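Local coordinates for protein beta-fructofuranosidase (Bifidobacterium adolescentis, PDB 6NOB) that probably hydrolyses terminal beta-fructofuranoside bonds, as in sucrose, as a glycoside hydrolase of family 32, at residues W356-H368 with Y408-L421. Sequence-based numbering, arbitrary orientation.
Sequences WRYEGPVLADFGH and YAGDLVNTDNGPKL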
ATOM      1  N   TRP A 356     -18.520  12.137 -15.760  1.00 38.05           N
ATOM      2  CA  TRP A 356     -18.519  12.067 -14.306  1.00 34.14           C
ATOM      3  C   TRP A 356     -18.976  13.408 -13.748  1.00 38.33           C
ATOM      4  O   TRP A 356     -18.328  14.435 -13.977  1.00 44.95           O
ATOM      5  CB  TRP A 356     -17.136  11.672 -13.788  1.00 29.79           C
ATOM      6  CG  TRP A 356     -16.861  10.226 -14.062  1.00 36.89           C
ATOM      7  CD1 TRP A 356     -16.336   9.693 -15.203  1.00 39.43           C
ATOM      8  CD2 TRP A 356     -17.147   9.119 -13.197  1.00 36.52           C
ATOM      9  NE1 TRP A 356     -16.258   8.325 -15.095  1.00 38.72           N
ATOM     10  CE2 TRP A 356     -16.750   7.948 -13.873  1.00 35.60           C
ATOM     11  CE3 TRP A 356     -17.686   9.007 -11.912  1.00 36.71           C
ATOM     12  CZ2 TRP A 356     -16.876   6.681 -13.307  1.00 34.81           C
ATOM     13  CZ3 TRP A 356     -17.812   7.746 -11.353  1.00 38.03           C
ATOM     14  CH2 TRP A 356     -17.409   6.602 -12.051  1.00 32.63           C
ATOM     15  N   ARG A 357     -20.096  13.389 -13.033  1.00 40.13           N
ATOM     16  CA  ARG A 357     -20.740  14.592 -12.525  1.00 42.15           C
ATOM     17  C   ARG A 357     -20.175  14.946 -11.154  1.00 42.52           C
ATOM     18  O   ARG A 357     -20.132  14.098 -10.259  1.00 45.03           O
ATOM     19  CB  ARG A 357     -22.249  14.366 -12.440  1.00 42.27           C
ATOM     20  CG  ARG A 357     -23.070  15.574 -12.047  1.00 42.43           C
ATOM     21  CD  ARG A 357     -24.550  15.218 -12.057  1.00 42.30           C
ATOM     22  NE  ARG A 357     -24.893  14.289 -10.982  1.00 45.84           N
ATOM     23  CZ  ARG A 357     -26.012  13.571 -10.940  1.00 47.76           C
ATOM     24  NH1 ARG A 357     -26.899  13.666 -11.921  1.00 45.17           N
ATOM     25  NH2 ARG A 357     -26.242  12.757  -9.918  1.00 40.25           N
ATOM     26  N   TYR A 358     -19.744  16.196 -10.994  1.00 39.86           N
ATOM     27  CA  TYR A 358     -19.217  16.638  -9.709  1.00 40.48           C
ATOM     28  C   TYR A 358     -20.354  16.802  -8.708  1.00 39.50           C
ATOM     29  O   TYR A 358     -21.332  17.508  -8.971  1.00 41.03           O
ATOM     30  CB  TYR A 358     -18.449  17.951  -9.868  1.00 42.00           C
ATOM     31  CG  TYR A 358     -17.859  18.480  -8.577  1.00 37.82           C
ATOM     32  CD1 TYR A 358     -17.324  17.614  -7.633  1.00 36.26           C
ATOM     33  CD2 TYR A 358     -17.834  19.844  -8.304  1.00 38.03           C
ATOM     34  CE1 TYR A 358     -16.786  18.087  -6.451  1.00 37.97           C
ATOM     35  CE2 TYR A 358     -17.297  20.327  -7.124  1.00 35.82           C
ATOM     36  CZ  TYR A 358     -16.775  19.442  -6.200  1.00 39.06           C
ATOM     37  OH  TYR A 358     -16.239  19.908  -5.022  1.00 40.50           O
ATOM     38  N   GLU A 359     -20.225  16.146  -7.556  1.00 37.76           N
ATOM     39  CA  GLU A 359     -21.267  16.139  -6.538  1.00 36.17           C
ATOM     40  C   GLU A 359     -20.926  16.986  -5.319  1.00 40.51           C
ATOM     41  O   GLU A 359     -21.709  17.011  -4.363  1.00 42.21           O
ATOM     42  CB  GLU A 359     -21.558  14.699  -6.096  1.00 37.11           C
ATOM     43  CG  GLU A 359     -21.982  13.764  -7.220  1.00 36.14           C
ATOM     44  CD  GLU A 359     -23.486  13.735  -7.418  1.00 41.36           C
ATOM     45  OE1 GLU A 359     -23.946  13.194  -8.444  1.00 39.35           O
ATOM     46  OE2 GLU A 359     -24.213  14.255  -6.544  1.00 44.75           O
ATOM     47  N   GLY A 360     -19.790  17.677  -5.319  1.00 40.21           N
ATOM     48  CA  GLY A 360     -19.364  18.434  -4.168  1.00 33.35           C
ATOM     49  C   GLY A 360     -18.503  17.601  -3.241  1.00 37.14           C
ATOM     50  O   GLY A 360     -18.317  16.396  -3.444  1.00 38.15           O
ATOM     51  N   PRO A 361     -17.947  18.231  -2.205  1.00 39.22           N
ATOM     52  CA  PRO A 361     -17.155  17.481  -1.217  1.00 38.25           C
ATOM     53  C   PRO A 361     -18.058  16.681  -0.291  1.00 36.81           C
ATOM     54  O   PRO A 361     -18.857  17.247   0.459  1.00 39.07           O
ATOM     55  CB  PRO A 361     -16.402  18.581  -0.461  1.00 33.84           C
ATOM     56  CG  PRO A 361     -17.286  19.780  -0.582  1.00 32.72           C
ATOM     57  CD  PRO A 361     -17.926  19.681  -1.948  1.00 36.02           C
ATOM     58  N   VAL A 362     -17.931  15.353  -0.347  1.00 39.20           N
ATOM     59  CA  VAL A 362     -18.689  14.505   0.569  1.00 36.84           C
ATOM     60  C   VAL A 362     -18.143  14.633   1.986  1.00 37.98           C
ATOM     61  O   VAL A 362     -18.871  14.413   2.962  1.00 44.99           O
ATOM     62  CB  VAL A 362     -18.674  13.042   0.080  1.00 34.35           C
ATOM     63  CG1 VAL A 362     -17.286  12.439   0.222  1.00 25.98           C
ATOM     64  CG2 VAL A 362     -19.702  12.208   0.829  1.00 30.29           C
ATOM     65  N   LEU A 363     -16.872  15.009   2.125  1.00 37.37           N
ATOM     66  CA  LEU A 363     -16.228  15.109   3.426  1.00 35.09           C
ATOM     67  C   LEU A 363     -15.110  16.139   3.362  1.00 35.34           C
ATOM     68  O   LEU A 363     -14.340  16.174   2.399  1.00 30.98           O
ATOM     69  CB  LEU A 363     -15.665  13.753   3.874  1.00 35.50           C
ATOM     70  CG  LEU A 363     -14.929  13.737   5.216  1.00 38.57           C
ATOM     71  CD1 LEU A 363     -15.901  13.998   6.354  1.00 37.03           C
ATOM     72  CD2 LEU A 363     -14.195  12.420   5.428  1.00 33.54           C
ATOM     73  N   ALA A 364     -15.037  16.981   4.389  1.00 36.44           N
ATOM     74  CA  ALA A 364     -13.916  17.886   4.594  1.00 39.37           C
ATOM     75  C   ALA A 364     -13.490  17.781   6.049  1.00 40.51           C
ATOM     76  O   ALA A 364     -14.339  17.795   6.947  1.00 44.87           O
ATOM     77  CB  ALA A 364     -14.283  19.333   4.240  1.00 29.31           C
ATOM     78  N   ASP A 365     -12.185  17.664   6.285  1.00 36.15           N
ATOM     79  CA  ASP A 365     -11.649  17.465   7.631  1.00 36.74           C
ATOM     80  C   ASP A 365     -11.190  18.817   8.168  1.00 40.18           C
ATOM     81  O   ASP A 365     -10.028  19.199   8.029  1.00 39.50           O
ATOM     82  CB  ASP A 365     -10.511  16.449   7.619  1.00 39.93           C
ATOM     83  CG  ASP A 365     -10.171  15.933   9.009  1.00 42.60           C
ATOM     84  OD1 ASP A 365     -10.525  16.601  10.004  1.00 41.10           O
ATOM     85  OD2 ASP A 365      -9.537  14.861   9.106  1.00 38.92           O
ATOM     86  N   PHE A 366     -12.114  19.545   8.799  1.00 41.33           N
ATOM     87  CA  PHE A 366     -11.754  20.819   9.407  1.00 43.74           C
ATOM     88  C   PHE A 366     -11.044  20.643  10.740  1.00 46.22           C
ATOM     89  O   PHE A 366     -10.311  21.546  11.159  1.00 49.44           O
ATOM     90  CB  PHE A 366     -12.992  21.699   9.583  1.00 38.83           C
ATOM     91  CG  PHE A 366     -13.236  22.619   8.426  1.00 44.10           C
ATOM     92  CD1 PHE A 366     -13.935  22.181   7.311  1.00 42.67           C
ATOM     93  CD2 PHE A 366     -12.745  23.917   8.437  1.00 43.96           C
ATOM     94  CE1 PHE A 366     -14.152  23.023   6.236  1.00 40.90           C
ATOM     95  CE2 PHE A 366     -12.957  24.763   7.367  1.00 40.98           C
ATOM     96  CZ  PHE A 366     -13.663  24.317   6.266  1.00 45.30           C
ATOM     97  N   GLY A 367     -11.237  19.506  11.412  1.00 45.24           N
ATOM     98  CA  GLY A 367     -10.441  19.219  12.591  1.00 46.04           C
ATOM     99  C   GLY A 367      -8.960  19.139  12.282  1.00 49.22           C
ATOM    100  O   GLY A 367      -8.126  19.444  13.138  1.00 52.37           O
ATOM    101  N   HIS A 368      -8.613  18.746  11.061  1.00 47.31           N
ATOM    102  CA  HIS A 368      -7.231  18.656  10.610  1.00 43.26           C
ATOM    103  C   HIS A 368      -7.008  19.531   9.382  1.00 42.85           C
ATOM    104  O   HIS A 368      -6.342  19.135   8.423  1.00 34.80           O
ATOM    105  CB  HIS A 368      -6.850  17.206  10.326  1.00 39.81           C
ATOM    106  CG  HIS A 368      -6.996  16.307  11.513  1.00 45.38           C
ATOM    107  ND1 HIS A 368      -8.026  15.399  11.638  1.00 42.13           N
ATOM    108  CD2 HIS A 368      -6.252  16.190  12.639  1.00 43.14           C
ATOM    109  CE1 HIS A 368      -7.904  14.756  12.785  1.00 45.06           C
ATOM    110  NE2 HIS A 368      -6.836  15.216  13.412  1.00 46.64           N
ATOM    111  N   TYR A 408     -13.719   7.797   9.178  1.00 42.09           N
ATOM    112  CA  TYR A 408     -14.860   8.599   9.609  1.00 39.86           C
ATOM    113  C   TYR A 408     -16.124   7.794   9.348  1.00 40.80           C
ATOM    114  O   TYR A 408     -16.369   7.382   8.210  1.00 40.83           O
ATOM    115  CB  TYR A 408     -14.928   9.937   8.860  1.00 42.81           C
ATOM    116  CG  TYR A 408     -13.606  10.649   8.653  1.00 41.51           C
ATOM    117  CD1 TYR A 408     -12.696  10.212   7.696  1.00 38.24           C
ATOM    118  CD2 TYR A 408     -13.283  11.781   9.392  1.00 41.53           C
ATOM    119  CE1 TYR A 408     -11.498  10.866   7.500  1.00 41.55           C
ATOM    120  CE2 TYR A 408     -12.086  12.444   9.200  1.00 42.75           C
ATOM    121  CZ  TYR A 408     -11.198  11.983   8.253  1.00 43.38           C
ATOM    122  OH  TYR A 408     -10.003  12.639   8.056  1.00 41.30           O
ATOM    123  N   ALA A 409     -16.929   7.580  10.385  1.00 39.04           N
ATOM    124  CA  ALA A 409     -18.126   6.756  10.289  1.00 40.46           C
ATOM    125  C   ALA A 409     -19.367   7.585  10.595  1.00 41.53           C
ATOM    126  O   ALA A 409     -19.360   8.414  11.510  1.00 46.18           O
ATOM    127  CB  ALA A 409     -18.050   5.556  11.242  1.00 37.87           C
ATOM    128  N   GLY A 410     -20.427   7.353   9.832  1.00 42.49           N
ATOM    129  CA  GLY A 410     -21.653   8.099  10.038  1.00 44.96           C
ATOM    130  C   GLY A 410     -22.701   7.746   9.008  1.00 44.39           C
ATOM    131  O   GLY A 410     -22.675   6.665   8.416  1.00 48.51           O
ATOM    132  N   ASP A 411     -23.631   8.674   8.800  1.00 46.90           N
ATOM    133  CA  ASP A 411     -24.742   8.491   7.876  1.00 46.27           C
ATOM    134  C   ASP A 411     -24.566   9.406   6.672  1.00 49.24           C
ATOM    135  O   ASP A 411     -24.355  10.614   6.829  1.00 49.92           O
ATOM    136  CB  ASP A 411     -26.078   8.781   8.562  1.00 45.82           C
ATOM    137  CG  ASP A 411     -26.217   8.068   9.891  1.00 57.73           C
ATOM    138  OD1 ASP A 411     -25.737   6.922  10.008  1.00 60.43           O
ATOM    139  OD2 ASP A 411     -26.806   8.656  10.821  1.00 63.91           O
ATOM    140  N   LEU A 412     -24.648   8.826   5.478  1.00 45.85           N
ATOM    141  CA  LEU A 412     -24.699   9.598   4.241  1.00 40.96           C
ATOM    142  C   LEU A 412     -26.076  10.237   4.117  1.00 46.60           C
ATOM    143  O   LEU A 412     -27.079   9.534   3.967  1.00 54.81           O
ATOM    144  CB  LEU A 412     -24.415   8.687   3.053  1.00 39.27           C
ATOM    145  CG  LEU A 412     -23.527   9.200   1.923  1.00 39.83           C
ATOM    146  CD1 LEU A 412     -22.222   9.748   2.470  1.00 39.15           C
ATOM    147  CD2 LEU A 412     -23.270   8.075   0.941  1.00 33.64           C
ATOM    148  N   VAL A 413     -26.135  11.564   4.176  1.00 49.34           N
ATOM    149  CA  VAL A 413     -27.406  12.275   4.207  1.00 49.16           C
ATOM    150  C   VAL A 413     -27.560  13.116   2.947  1.00 52.84           C
ATOM    151  O   VAL A 413     -26.580  13.515   2.308  1.00 50.20           O
ATOM    152  CB  VAL A 413     -27.539  13.157   5.469  1.00 48.93           C
ATOM    153  CG1 VAL A 413     -27.435  12.302   6.720  1.00 51.50           C
ATOM    154  CG2 VAL A 413     -26.474  14.239   5.475  1.00 45.98           C
ATOM    155  N   ASN A 414     -28.814  13.386   2.600  1.00 56.96           N
ATOM    156  CA  ASN A 414     -29.161  14.196   1.442  1.00 54.40           C
ATOM    157  C   ASN A 414     -29.234  15.663   1.844  1.00 60.40           C
ATOM    158  O   ASN A 414     -29.913  16.013   2.814  1.00 72.71           O
ATOM    159  CB  ASN A 414     -30.502  13.741   0.864  1.00 58.15           C
ATOM    160  CG  ASN A 414     -30.508  13.717  -0.646  1.00 72.35           C
ATOM    161  OD1 ASN A 414     -29.464  13.848  -1.286  1.00 78.83           O
ATOM    162  ND2 ASN A 414     -31.691  13.549  -1.228  1.00 76.43           N
ATOM    163  N   THR A 415     -28.527  16.516   1.107  1.00 53.88           N
ATOM    164  CA  THR A 415     -28.564  17.955   1.332  1.00 57.68           C
ATOM    165  C   THR A 415     -28.800  18.675   0.012  1.00 65.32           C
ATOM    166  O   THR A 415     -28.789  18.074  -1.066  1.00 67.39           O
ATOM    167  CB  THR A 415     -27.270  18.476   1.982  1.00 49.77           C
ATOM    168  OG1 THR A 415     -26.270  18.677   0.974  1.00 46.61           O
ATOM    169  CG2 THR A 415     -26.751  17.506   3.040  1.00 42.99           C
ATOM    170  N   ASP A 416     -29.009  19.992   0.114  1.00 68.65           N
ATOM    171  CA  ASP A 416     -29.225  20.807  -1.077  1.00 71.73           C
ATOM    172  C   ASP A 416     -27.985  20.850  -1.959  1.00 71.98           C
ATOM    173  O   ASP A 416     -28.094  21.048  -3.174  1.00 74.01           O
ATOM    174  CB  ASP A 416     -29.635  22.227  -0.679  1.00 77.14           C
ATOM    175  CG  ASP A 416     -31.000  22.282  -0.022  1.00 84.89           C
ATOM    176  OD1 ASP A 416     -31.793  21.335  -0.207  1.00 88.02           O
ATOM    177  OD2 ASP A 416     -31.280  23.278   0.680  1.00 86.91           O
ATOM    178  N   ASN A 417     -26.801  20.663  -1.376  1.00 68.57           N
ATOM    179  CA  ASN A 417     -25.542  20.760  -2.102  1.00 63.71           C
ATOM    180  C   ASN A 417     -24.872  19.403  -2.285  1.00 57.31           C
ATOM    181  O   ASN A 417     -23.648  19.322  -2.414  1.00 60.24           O
ATOM    182  CB  ASN A 417     -24.598  21.733  -1.399  1.00 68.06           C
ATOM    183  CG  ASN A 417     -25.282  23.028  -1.016  1.00 79.07           C
ATOM    184  OD1 ASN A 417     -26.176  23.504  -1.716  1.00 84.54           O
ATOM    185  ND2 ASN A 417     -24.866  23.606   0.103  1.00 81.20           N
ATOM    186  N   GLY A 418     -25.660  18.330  -2.302  1.00 49.70           N
ATOM    187  CA  GLY A 418     -25.149  17.020  -2.627  1.00 52.53           C
ATOM    188  C   GLY A 418     -25.019  16.100  -1.430  1.00 51.40           C
ATOM    189  O   GLY A 418     -25.364  16.452  -0.298  1.00 53.74           O
ATOM    190  N   PRO A 419     -24.510  14.890  -1.666  1.00 46.26           N
ATOM    191  CA  PRO A 419     -24.353  13.924  -0.568  1.00 43.91           C
ATOM    192  C   PRO A 419     -23.255  14.364   0.389  1.00 45.22           C
ATOM    193  O   PRO A 419     -22.172  14.776  -0.030  1.00 50.99           O
ATOM    194  CB  PRO A 419     -23.985  12.618  -1.286  1.00 42.78           C
ATOM    195  CG  PRO A 419     -24.291  12.860  -2.745  1.00 40.79           C
ATOM    196  CD  PRO A 419     -24.095  14.324  -2.958  1.00 42.63           C
ATOM    197  N   LYS A 420     -23.548  14.272   1.683  1.00 41.96           N
ATOM    198  CA  LYS A 420     -22.618  14.644   2.737  1.00 39.82           C
ATOM    199  C   LYS A 420     -22.567  13.534   3.773  1.00 46.74           C
ATOM    200  O   LYS A 420     -23.603  12.981   4.154  1.00 51.48           O
ATOM    201  CB  LYS A 420     -23.028  15.962   3.409  1.00 39.35           C
ATOM    202  CG  LYS A 420     -23.242  17.123   2.448  1.00 43.95           C
ATOM    203  CD  LYS A 420     -21.930  17.618   1.847  1.00 43.91           C
ATOM    204  CE  LYS A 420     -22.172  18.752   0.856  1.00 39.17           C
ATOM    205  NZ  LYS A 420     -20.964  19.062   0.048  1.00 38.11           N
ATOM    206  N   LEU A 421     -21.361  13.208   4.228  1.00 45.85           N
ATOM    207  CA  LEU A 421     -21.198  12.248   5.313  1.00 45.47           C
ATOM    208  C   LEU A 421     -21.382  12.971   6.642  1.00 50.46           C
ATOM    209  O   LEU A 421     -20.560  13.811   7.020  1.00 50.00           O
ATOM    210  CB  LEU A 421     -19.831  11.576   5.244  1.00 42.11           C
ATOM    211  CG  LEU A 421     -19.508  10.698   6.455  1.00 37.89           C
ATOM    212  CD1 LEU A 421     -20.470   9.520   6.544  1.00 35.05           C
ATOM    213  CD2 LEU A 421     -18.066  10.219   6.416  1.00 36.27           C
TER
HETATM  214  O   HOH W   1     -21.144  16.793  -1.678  1.00 43.80           O
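Two neighbouring blades of the five-bladed beta-propeller characteristic of family 32 meet where strand 357-365 turns a corner at Val362 and packs against the hairpin formed by strands 405-415 and 418-428. A single direct backbone bond joins them: Leu421 N donates to Val362 O at 3.0 Å, almost straight at 178° and in the carbonyl plane. Lys420 folds back through its bend at chi2, bringing NZ to Pro361 O at 2.8 Å from above the carbonyl plane. One water accepts from Lys420 NZ and donates to Glu359 O and Pro419 O, linking the two backbones. Val362 CG2 lies 3.9 Å from Leu412 CD1. Farther along, Leu363 CD2 sits over one face of the Tyr408 ring, 3.7 Å from its centroid and 18° off the normal, a CH-pi contact. Tyr408 OH, which has a second hydroxyl partner in Tyr374, donates to Asp365 OD2 at 2.5 Å, the Tyr408 ring standing 86° from the carboxylate plane. A leucine in place of Tyr408 would probably leave Asp365 OD2 with His368 ND1 but without its phenol donor, and Leu363 CD2 without the aromatic face. His368 ND1 reaches that same Asp365 OD2 from the opposite face of the carboxylate, at 3.0 Å.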